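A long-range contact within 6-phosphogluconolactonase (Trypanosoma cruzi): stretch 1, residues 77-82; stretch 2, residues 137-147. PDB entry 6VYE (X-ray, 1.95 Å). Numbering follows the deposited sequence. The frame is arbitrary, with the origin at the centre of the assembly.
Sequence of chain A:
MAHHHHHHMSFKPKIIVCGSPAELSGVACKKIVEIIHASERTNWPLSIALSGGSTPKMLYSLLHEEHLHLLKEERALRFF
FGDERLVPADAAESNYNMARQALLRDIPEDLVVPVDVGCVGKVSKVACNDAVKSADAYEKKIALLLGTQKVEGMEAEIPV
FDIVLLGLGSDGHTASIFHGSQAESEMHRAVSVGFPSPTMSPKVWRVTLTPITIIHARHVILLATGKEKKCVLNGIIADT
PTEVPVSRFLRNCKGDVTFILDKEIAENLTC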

# COMPACT_ATOMS: atom_id res chain seq x y z
N LEU A 77 0.29 -11.85 -11.09
CA LEU A 77 0.36 -10.49 -10.47
C LEU A 77 1.29 -9.58 -11.28
O LEU A 77 2.38 -10.01 -11.73
N ARG A 78 0.89 -8.32 -11.35
CA ARG A 78 1.71 -7.19 -11.84
C ARG A 78 1.94 -6.29 -10.62
O ARG A 78 0.97 -5.81 -10.00
N PHE A 79 3.21 -6.20 -10.25
CA PHE A 79 3.68 -5.60 -9.00
C PHE A 79 3.98 -4.12 -9.24
O PHE A 79 4.91 -3.79 -10.01
N PHE A 80 3.24 -3.27 -8.55
CA PHE A 80 3.42 -1.80 -8.45
C PHE A 80 3.78 -1.47 -7.01
O PHE A 80 3.74 -2.35 -6.18
N PHE A 81 4.09 -0.22 -6.73
CA PHE A 81 4.45 0.25 -5.37
C PHE A 81 3.44 1.30 -4.94
O PHE A 81 3.14 2.19 -5.74
N GLY A 82 2.90 1.12 -3.73
CA GLY A 82 1.99 2.09 -3.11
C GLY A 82 2.76 3.35 -2.76
O GLY A 82 2.16 4.40 -2.71
N ALA A 137 5.27 10.85 -13.63
CA ALA A 137 5.83 9.80 -14.51
C ALA A 137 5.23 8.44 -14.11
O ALA A 137 4.81 7.71 -15.02
N TYR A 138 5.09 8.16 -12.80
CA TYR A 138 4.52 6.88 -12.33
C TYR A 138 3.03 6.84 -12.65
O TYR A 138 2.55 5.79 -13.11
N GLU A 139 2.31 7.93 -12.46
CA GLU A 139 0.88 8.02 -12.86
C GLU A 139 0.71 7.61 -14.34
O GLU A 139 -0.21 6.79 -14.65
N LYS A 140 1.56 8.12 -15.24
CA LYS A 140 1.44 7.83 -16.70
C LYS A 140 1.71 6.33 -16.92
O LYS A 140 1.00 5.70 -17.70
N LYS A 141 2.68 5.77 -16.21
CA LYS A 141 3.06 4.35 -16.33
C LYS A 141 1.85 3.49 -15.91
O LYS A 141 1.45 2.62 -16.67
N ILE A 142 1.25 3.79 -14.75
CA ILE A 142 0.09 3.02 -14.21
C ILE A 142 -1.07 3.12 -15.22
O ILE A 142 -1.74 2.10 -15.43
N ALA A 143 -1.33 4.32 -15.76
CA ALA A 143 -2.46 4.57 -16.70
C ALA A 143 -2.27 3.71 -17.96
O ALA A 143 -3.24 3.06 -18.40
N LEU A 144 -1.03 3.62 -18.45
CA LEU A 144 -0.71 2.84 -19.66
C LEU A 144 -0.95 1.35 -19.38
O LEU A 144 -1.52 0.66 -20.26
N LEU A 145 -0.51 0.84 -18.24
CA LEU A 145 -0.50 -0.62 -17.98
C LEU A 145 -1.90 -1.08 -17.58
O LEU A 145 -2.24 -2.25 -17.87
N LEU A 146 -2.63 -0.26 -16.82
CA LEU A 146 -3.93 -0.67 -16.22
C LEU A 146 -5.10 -0.00 -16.94
O LEU A 146 -6.22 -0.51 -16.79
N GLY A 147 -4.86 1.12 -17.62
CA GLY A 147 -5.94 2.02 -18.04
C GLY A 147 -6.57 2.68 -16.83
O GLY A 147 -6.14 2.42 -15.68

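A strand and a helix, at least 57 residues apart in sequence where they touch, pack here with their N-to-C directions at 158°, close to antiparallel, and with axes 10.9 Å apart at closest approach. That spacing leaves room for one layer of side chains, and the contact buries 350 Å² in all. The backbone register follows the antiparallel sense: Phe80 lies nearest Ile142, and Arg78, earlier in the strand, lies nearest Leu145, later in the helix.

Phe80 is the centre of the contact and covers the most surface. Its CA-to-CB bond points toward the helix, and chi1 of -64° (m) with chi2 of 81° lays the ring along the helix so that it meets four residues. Near the start of the ring, CD2 lies 3.9 Å from CG1 of Ile142 and 4.3 Å from CZ of Tyr138. The CA-to-CB bond of Ile142 is sideways, with chi1 of -62° (m) and chi2 of 171° (t). At its tip, CZ of Phe80 is 3.8 Å from CD1 of Leu145 and 3.7 Å from CD2 of Leu146. The aliphatic groups approach the ring obliquely. Tyr138, Ile142, and the neighbouring pair Leu145 and Leu146 follow one another at steps of three or four residues, so they lie on one side of the helix.

Tyr138 is the second anchor and supplies the one hydrogen bond between the stretches. Its CA-to-CB bond also points toward its partner, and chi1 of -159° (t) with chi2 of 55° carries the hydroxyl across to the strand backbone. There the amide N of Phe81 donates to OH of Tyr138 at 2.9 Å, with an N-H...O angle of 157°, a well-formed bond that satisfies a main-chain donor in a buried setting. The same OH sits 3.4 Å from CA and 3.5 Å from CB of Phe80, and it lies at the edge of both the Phe80 and Phe81 rings. It is hydrogen-bonded elsewhere in the structure as well. Phe81 itself points sideways, with chi1 of -68° (m), and its CD2 comes within 4.1 Å of OH of Tyr138.

Leu145 closes the layer toward the end of the helix. It points toward the strand with chi1 of -72° (m) and chi2 of 167° (t). CD1 of Leu145 meets CZ of Phe80 and also CD of Arg78 at 4.4 Å; CD2 of Leu145 lies over one face of the guanidinium, 4.2 Å from NH1 of Arg78. Arg78 also points toward the helix; its t, t, m chain runs across the helix direction, and its CD reaches 4.5 Å from CD2 of Leu146. No salt bridge joins it to the helix, so its contribution here is one of packing. Leu146 starts sideways, but with chi1 of -58° (m) and chi2 of -164° (t) its end comes nearer and meets the ring.

The strand gives the expected alternation: Arg78 and Phe80 face the helix, whereas Phe79 points away. The rule to read is a large aromatic at the centre, branched aliphatics around it, and one tyrosine hydroxyl tying helix to strand backbone.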

# COMPACT_ATOMS: atom_id res chain seq x y z
CB LEU A 77 0.85 -10.57 -9.01
CG LEU A 77 -0.16 -11.09 -7.98
CD1 LEU A 77 0.44 -11.14 -6.58
CD2 LEU A 77 -1.45 -10.30 -7.96
CB ARG A 78 1.02 -6.52 -13.02
CG ARG A 78 1.95 -5.63 -13.82
CD ARG A 78 1.14 -4.76 -14.80
NE ARG A 78 0.51 -5.57 -15.85
CZ ARG A 78 1.14 -6.07 -16.91
NH1 ARG A 78 2.44 -5.91 -17.10
NH2 ARG A 78 0.47 -6.79 -17.79
CB PHE A 79 4.90 -6.37 -8.48
CG PHE A 79 4.63 -7.80 -8.08
CD1 PHE A 79 4.16 -8.08 -6.81
CD2 PHE A 79 4.88 -8.85 -8.95
CE1 PHE A 79 3.89 -9.39 -6.42
CE2 PHE A 79 4.62 -10.16 -8.57
CZ PHE A 79 4.19 -10.42 -7.29
CB PHE A 80 2.12 -1.10 -8.84
CG PHE A 80 1.69 -1.30 -10.28
CD1 PHE A 80 1.02 -2.45 -10.68
CD2 PHE A 80 1.91 -0.31 -11.23
CE1 PHE A 80 0.61 -2.63 -11.99
CE2 PHE A 80 1.53 -0.50 -12.55
CZ PHE A 80 0.89 -1.67 -12.93
CB PHE A 81 5.89 0.73 -5.34
CG PHE A 81 6.85 -0.41 -5.54
CD1 PHE A 81 7.36 -1.09 -4.45
CD2 PHE A 81 7.12 -0.87 -6.82
CE1 PHE A 81 8.21 -2.17 -4.65
CE2 PHE A 81 7.93 -1.98 -7.01
CZ PHE A 81 8.49 -2.61 -5.92
CB ALA A 137 7.34 9.80 -14.45
CB TYR A 138 4.83 6.66 -10.85
CG TYR A 138 4.74 5.22 -10.42
CD1 TYR A 138 5.49 4.25 -11.07
CD2 TYR A 138 3.99 4.84 -9.33
CE1 TYR A 138 5.45 2.93 -10.67
CE2 TYR A 138 3.94 3.51 -8.92
CZ TYR A 138 4.66 2.56 -9.60
OH TYR A 138 4.63 1.24 -9.23
CB GLU A 139 0.31 9.41 -12.61
CG GLU A 139 -1.21 9.46 -12.69
CD GLU A 139 -1.91 10.48 -11.79
OE1 GLU A 139 -1.28 11.02 -10.83
OE2 GLU A 139 -3.10 10.73 -12.02
CB LYS A 140 2.39 8.70 -17.53
CG LYS A 140 2.12 10.20 -17.49
CD LYS A 140 3.36 11.02 -17.96
CE LYS A 140 3.50 12.41 -17.35
NZ LYS A 140 4.89 12.69 -16.88
CB LYS A 141 4.33 4.12 -15.51
CG LYS A 141 5.12 2.87 -15.87
CD LYS A 141 6.34 2.64 -15.01
CE LYS A 141 7.60 3.30 -15.51
NZ LYS A 141 8.62 3.30 -14.44
CB ILE A 142 -0.34 3.52 -12.81
CG1 ILE A 142 0.75 3.36 -11.75
CG2 ILE A 142 -1.63 2.80 -12.40
CD1 ILE A 142 0.43 4.03 -10.42
CB ALA A 143 -2.56 6.05 -17.02
CB LEU A 144 0.74 3.06 -20.07
CG LEU A 144 1.16 2.24 -21.28
CD1 LEU A 144 0.47 2.76 -22.54
CD2 LEU A 144 2.67 2.28 -21.47
CB LEU A 145 0.51 -0.97 -16.88
CG LEU A 145 1.98 -0.86 -17.30
CD1 LEU A 145 2.91 -0.91 -16.11
CD2 LEU A 145 2.33 -1.94 -18.32
CB LEU A 146 -3.98 -0.28 -14.74
CG LEU A 146 -2.88 -0.86 -13.85
CD1 LEU A 146 -3.29 -0.72 -12.42
CD2 LEU A 146 -2.58 -2.32 -14.17